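Local coordinates for transcription inhibitor protein Gfh1 (Thermus thermophilus, PDB 2F23), which inhibits the catalytic activities of RNA polymerase by partially occluding its substrate-binding site and preventing NTP binding, after a pH-dependent conformational switch, at residues Val105-Ala110 and Ile119-Pro124. Sequence-based numbering, arbitrary orientation.
Sequences VSPAEA and ISDASP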
loop_
_atom_site.group_PDB
_atom_site.type_symbol
_atom_site.label_atom_id
_atom_site.label_comp_id
_atom_site.label_asym_id
_atom_site.label_seq_id
_atom_site.Cartn_x
_atom_site.Cartn_y
_atom_site.Cartn_z
ATOM N N VAL A 105 -6.380 4.470 -19.849
ATOM C CA VAL A 105 -6.657 4.675 -21.266
ATOM C C VAL A 105 -7.353 3.464 -21.868
ATOM O O VAL A 105 -7.520 2.440 -21.208
ATOM C CB VAL A 105 -5.350 4.927 -22.052
ATOM C CG1 VAL A 105 -4.666 6.194 -21.537
ATOM C CG2 VAL A 105 -4.410 3.734 -21.899
ATOM N N SER A 106 -7.770 3.582 -23.123
ATOM C CA SER A 106 -8.413 2.455 -23.783
ATOM C C SER A 106 -7.359 1.383 -24.027
ATOM O O SER A 106 -6.168 1.678 -24.120
ATOM C CB SER A 106 -9.044 2.891 -25.106
ATOM O OG SER A 106 -10.168 3.719 -24.867
ATOM N N PRO A 107 -7.782 0.115 -24.124
ATOM C CA PRO A 107 -6.862 -1.001 -24.353
ATOM C C PRO A 107 -5.825 -0.766 -25.449
ATOM O O PRO A 107 -4.651 -1.083 -25.272
ATOM C CB PRO A 107 -7.806 -2.152 -24.678
ATOM C CG PRO A 107 -8.967 -1.864 -23.784
ATOM C CD PRO A 107 -9.168 -0.373 -23.987
ATOM N N ALA A 108 -6.263 -0.198 -26.568
ATOM C CA ALA A 108 -5.382 0.062 -27.699
ATOM C C ALA A 108 -4.301 1.108 -27.437
ATOM O O ALA A 108 -3.335 1.205 -28.192
ATOM C CB ALA A 108 -6.211 0.472 -28.908
ATOM N N GLU A 109 -4.456 1.880 -26.367
ATOM C CA GLU A 109 -3.490 2.925 -26.031
ATOM C C GLU A 109 -2.534 2.554 -24.897
ATOM O O GLU A 109 -1.648 3.334 -24.542
ATOM C CB GLU A 109 -4.232 4.212 -25.658
ATOM C CG GLU A 109 -4.924 4.901 -26.823
ATOM C CD GLU A 109 -5.921 5.950 -26.367
ATOM O OE1 GLU A 109 -7.013 5.567 -25.902
ATOM O OE2 GLU A 109 -5.612 7.157 -26.464
ATOM N N ALA A 110 -2.701 1.364 -24.333
ATOM C CA ALA A 110 -1.853 0.930 -23.225
ATOM C C ALA A 110 -0.357 0.890 -23.539
ATOM O O ALA A 110 0.053 0.487 -24.630
ATOM C CB ALA A 110 -2.312 -0.436 -22.729
ATOM N N ILE A 119 -2.270 2.715 -18.595
ATOM C CA ILE A 119 -2.883 1.449 -18.223
ATOM C C ILE A 119 -4.256 1.270 -18.854
ATOM O O ILE A 119 -5.101 2.161 -18.785
ATOM C CB ILE A 119 -3.018 1.378 -16.691
ATOM C CG1 ILE A 119 -1.649 1.608 -16.051
ATOM C CG2 ILE A 119 -3.595 0.036 -16.262
ATOM C CD1 ILE A 119 -1.701 1.724 -14.558
ATOM N N SER A 120 -4.472 0.108 -19.462
ATOM C CA SER A 120 -5.747 -0.198 -20.096
ATOM C C SER A 120 -6.853 -0.277 -19.054
ATOM O O SER A 120 -6.668 -0.882 -17.999
ATOM C CB SER A 120 -5.650 -1.533 -20.836
ATOM O OG SER A 120 -6.933 -2.006 -21.210
ATOM N N ASP A 121 -7.999 0.334 -19.343
ATOM C CA ASP A 121 -9.107 0.297 -18.403
ATOM C C ASP A 121 -9.700 -1.105 -18.275
ATOM O O ASP A 121 -10.491 -1.363 -17.376
ATOM C CB ASP A 121 -10.196 1.316 -18.791
ATOM C CG ASP A 121 -10.819 1.049 -20.152
ATOM O OD1 ASP A 121 -11.728 1.822 -20.527
ATOM O OD2 ASP A 121 -10.417 0.094 -20.847
ATOM N N ALA A 122 -9.288 -2.014 -19.157
ATOM C CA ALA A 122 -9.779 -3.390 -19.129
ATOM C C ALA A 122 -8.828 -4.333 -18.385
ATOM O O ALA A 122 -9.157 -5.498 -18.135
ATOM C CB ALA A 122 -9.997 -3.889 -20.551
ATOM N N SER A 123 -7.646 -3.832 -18.036
ATOM C CA SER A 123 -6.662 -4.638 -17.321
ATOM C C SER A 123 -7.033 -4.718 -15.843
ATOM O O SER A 123 -7.840 -3.931 -15.356
ATOM C CB SER A 123 -5.274 -4.011 -17.448
ATOM O OG SER A 123 -5.193 -2.811 -16.693
ATOM N N PRO A 124 -6.450 -5.678 -15.109
ATOM C CA PRO A 124 -6.772 -5.791 -13.684
ATOM C C PRO A 124 -6.519 -4.485 -12.927
ATOM O O PRO A 124 -7.312 -4.093 -12.079
ATOM C CB PRO A 124 -5.861 -6.923 -13.220
ATOM C CG PRO A 124 -5.833 -7.818 -14.427
ATOM C CD PRO A 124 -5.638 -6.825 -15.557
HETATM O O HOH W 1 -12.113 1.931 -23.344
#
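Strands 99-105 and 117-120, parallel neighbours at one side of the mixed sheet in the FKBP-like C-terminal domain, end together here, and two backbone hydrogen bonds close their pairing. Val105 N donates almost straight (169°) to Ile119 O at 2.8 Å, meeting it from above the carbonyl plane. Val105 O takes Asp121 N at 2.9 Å, nearly along its C=O axis, and also a CA-H...O contact from Ser120. Ser120, paired with Val105 in the last bridge, also opens a type I turn to Ser123. Its OG, anti to the backbone N (chi1 167°), accepts from Ala122 N at 3.1 Å, an ST turn, while lying 3.3 Å from CG of the Pro107 ring. Ser120 O receives both Ser123 N and Ser123 OG, the hydroxyl in the carbonyl plane at 2.8 Å; Ser123 OG in turn caps Gly126 N of helix 124-129. Asp121 OD2 reaches Pro107 CD at 3.4 Å, and OD1 accepts from a water that also hydrogen-bonds Ser106 OG. An alanine at Ser120 would probably loosen the turn, since Ala122 N would lose its side-chain acceptor and Pro107 its contact with the hydroxyl. Backbone pairing thus joins the strands, whereas serine hydroxyls satisfy the turn and helix start that follow.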